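Local coordinates for malate dehydrogenase (Naegleria fowleri, PDB 6UM4), which catalyses the reversible oxidation of malate to oxaloacetate, probably with NAD as the cofactor, as a member of the lactate/malate dehydrogenase family, at the interface of chains A and B. Residues are numbered along the deposited sequence; one frame, centred on the assembly and turned at random. Chains: chain A/B, Malate dehydrogenase.

The interface of chains A and B. Residues chain A 115, 119, 153-155; chain B 116, 254, 337, 341.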
ATOM      1  N   PHE A 115      -2.486  -5.440   0.670  1.00 22.82           N
ATOM      2  CA  PHE A 115      -1.081  -5.636   0.322  1.00 21.11           C
ATOM      3  C   PHE A 115      -0.163  -5.365   1.512  1.00 22.88           C
ATOM      4  O   PHE A 115       0.888  -6.005   1.633  1.00 27.10           O
ATOM      5  CB  PHE A 115      -0.669  -4.752  -0.880  1.00 23.14           C
ATOM      6  CG  PHE A 115      -1.137  -5.268  -2.224  1.00 21.94           C
ATOM      7  CD1 PHE A 115      -0.275  -5.953  -3.056  1.00 25.09           C
ATOM      8  CD2 PHE A 115      -2.453  -5.080  -2.638  1.00 21.83           C
ATOM      9  CE1 PHE A 115      -0.706  -6.445  -4.283  1.00 31.79           C
ATOM     10  CE2 PHE A 115      -2.896  -5.564  -3.839  1.00 23.02           C
ATOM     11  CZ  PHE A 115      -2.020  -6.256  -4.675  1.00 29.46           C
ATOM     12  N   ASN A 119       2.216  -8.338   2.875  1.00 22.61           N
ATOM     13  CA  ASN A 119       3.659  -8.130   2.889  1.00 23.09           C
ATOM     14  C   ASN A 119       4.281  -8.427   4.240  1.00 23.30           C
ATOM     15  O   ASN A 119       5.511  -8.395   4.353  1.00 27.73           O
ATOM     16  CB  ASN A 119       4.005  -6.681   2.446  1.00 29.23           C
ATOM     17  CG  ASN A 119       3.549  -5.612   3.456  1.00 32.66           C
ATOM     18  OD1 ASN A 119       2.811  -5.918   4.386  1.00 34.93           O
ATOM     19  ND2 ASN A 119       3.948  -4.341   3.235  1.00 21.48           N
ATOM     20  N   GLY A 153       1.247 -10.378  -6.263  1.00 26.82           N
ATOM     21  CA  GLY A 153       2.251  -9.868  -5.367  1.00 26.40           C
ATOM     22  C   GLY A 153       3.294 -10.878  -4.967  1.00 27.14           C
ATOM     23  O   GLY A 153       4.346 -10.481  -4.454  1.00 30.41           O
ATOM     24  N   ALA A 154       3.050 -12.162  -5.216  1.00 27.93           N
ATOM     25  CA  ALA A 154       4.021 -13.214  -4.938  1.00 28.88           C
ATOM     26  C   ALA A 154       4.477 -13.161  -3.484  1.00 30.01           C
ATOM     27  O   ALA A 154       5.670 -13.177  -3.178  1.00 33.85           O
ATOM     28  CB  ALA A 154       5.219 -13.119  -5.892  1.00 31.34           C
ATOM     29  N   PHE A 155       3.508 -13.061  -2.584  1.00 27.53           N
ATOM     30  CA  PHE A 155       3.818 -12.882  -1.175  1.00 29.95           C
ATOM     31  C   PHE A 155       4.091 -14.220  -0.512  1.00 29.84           C
ATOM     32  O   PHE A 155       3.188 -15.061  -0.444  1.00 31.90           O
ATOM     33  CB  PHE A 155       2.686 -12.183  -0.456  1.00 26.29           C
ATOM     34  CG  PHE A 155       2.507 -10.753  -0.851  1.00 25.04           C
ATOM     35  CD1 PHE A 155       3.410  -9.789  -0.422  1.00 26.96           C
ATOM     36  CD2 PHE A 155       1.410 -10.359  -1.600  1.00 27.62           C
ATOM     37  CE1 PHE A 155       3.241  -8.439  -0.758  1.00 28.54           C
ATOM     38  CE2 PHE A 155       1.221  -9.026  -1.929  1.00 34.09           C
ATOM     39  CZ  PHE A 155       2.146  -8.060  -1.513  1.00 32.01           C
TER
ATOM     40  N   ARG B 116       4.366   2.763   0.669  1.00 20.44           N
ATOM     41  CA  ARG B 116       5.294   1.661   0.877  1.00 22.67           C
ATOM     42  C   ARG B 116       6.748   2.064   0.640  1.00 23.62           C
ATOM     43  O   ARG B 116       7.655   1.249   0.843  1.00 26.02           O
ATOM     44  CB  ARG B 116       4.880   0.486  -0.014  1.00 21.84           C
ATOM     45  CG  ARG B 116       3.502  -0.064   0.383  1.00 25.02           C
ATOM     46  CD  ARG B 116       3.066  -1.182  -0.560  1.00 21.51           C
ATOM     47  NE  ARG B 116       3.887  -2.364  -0.390  1.00 20.23           N
ATOM     48  CZ  ARG B 116       3.783  -3.445  -1.166  1.00 24.76           C
ATOM     49  NH1 ARG B 116       2.897  -3.482  -2.160  1.00 20.22           N
ATOM     50  NH2 ARG B 116       4.562  -4.485  -0.949  1.00 20.41           N
ATOM     51  N   ASP B 254       6.666 -11.700 -11.188  1.00 22.72           N
ATOM     52  CA  ASP B 254       5.859 -12.112 -10.041  1.00 22.57           C
ATOM     53  C   ASP B 254       4.567 -12.775 -10.480  1.00 22.86           C
ATOM     54  O   ASP B 254       4.056 -13.668  -9.791  1.00 23.06           O
ATOM     55  CB  ASP B 254       5.548 -10.901  -9.155  1.00 22.05           C
ATOM     56  CG  ASP B 254       6.777 -10.361  -8.442  1.00 21.86           C
ATOM     57  OD1 ASP B 254       7.810 -11.064  -8.415  1.00 27.23           O
ATOM     58  OD2 ASP B 254       6.689  -9.254  -7.846  1.00 22.27           O
ATOM     59  N   ASP B 337       3.404  -2.723  -6.217  1.00 20.36           N
ATOM     60  CA  ASP B 337       4.103  -3.770  -5.477  1.00 24.77           C
ATOM     61  C   ASP B 337       5.346  -4.246  -6.227  1.00 20.44           C
ATOM     62  O   ASP B 337       6.418  -4.427  -5.637  1.00 23.17           O
ATOM     63  CB  ASP B 337       3.171  -4.951  -5.217  1.00 22.11           C
ATOM     64  CG  ASP B 337       3.870  -6.058  -4.483  1.00 22.81           C
ATOM     65  OD1 ASP B 337       3.922  -5.992  -3.232  1.00 21.60           O
ATOM     66  OD2 ASP B 337       4.429  -6.956  -5.153  1.00 20.69           O
ATOM     67  N   LYS B 341       9.368  -4.036  -5.029  1.00 21.01           N
ATOM     68  CA  LYS B 341      10.282  -5.173  -5.014  1.00 22.23           C
ATOM     69  C   LYS B 341      11.489  -4.935  -5.907  1.00 25.26           C
ATOM     70  O   LYS B 341      12.621  -5.256  -5.528  1.00 28.25           O
ATOM     71  CB  LYS B 341       9.556  -6.446  -5.460  1.00 22.43           C
ATOM     72  CG  LYS B 341       8.634  -7.070  -4.405  1.00 21.12           C
ATOM     73  CD  LYS B 341       7.888  -8.257  -4.989  1.00 21.23           C
ATOM     74  CE  LYS B 341       7.243  -9.108  -3.876  1.00 29.68           C
ATOM     75  NZ  LYS B 341       6.022  -8.476  -3.251  1.00 29.85           N
TER
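A:Phe155 points the tip of its ring at the carboxylate of B:Asp337. This contact is the core of the patch in the two-fold pair of chains, probably the dimer usual in the lactate/malate dehydrogenase family: loop 153-155 and the end of helix 108-118 of one Rossmann-type NAD-binding domain meet helices 332-348, 108-118 and 250-265 of the partner. Ring carbon CZ lies 3.2 Å from B:Asp337 OD1, with ring and carboxylate planes 66° apart. The carboxylate reaches the ring because its CG stands anti to the backbone N (chi1 179°). Two salt bridges within chain B set it there. B:Arg116 grips OD1 end-on, NH1 at 2.9 Å from OD1 and NH2 at 2.8 Å; OD1 sits at the guanidinium edge and takes NH1 on its anti lone pair, while NH2 arrives tilted out of the carboxylate plane on the same anti side. The other oxygen, OD2, uses its syn lone pair for the amine nitrogen NZ of B:Lys341 at 2.9 Å, so both oxygens are engaged and the carboxylate is probably kept ionised. Bent at its last torsion (chi4 74°), B:Lys341 also crosses the interface: NZ bonds A:Gly153 O at 2.9 Å, in the carbonyl plane. That same oxygen lies over the centre of the A:Phe155 ring, whose edge meets A:Phe115. Packing is looser at the margins. A:Ala154 CB touches B:Asp254 CB at 4.0 Å, and oppositely the A:Asn119 amide faces the guanidinium nearly perpendicularly, ND2 4.1 Å from B:Arg116 NE.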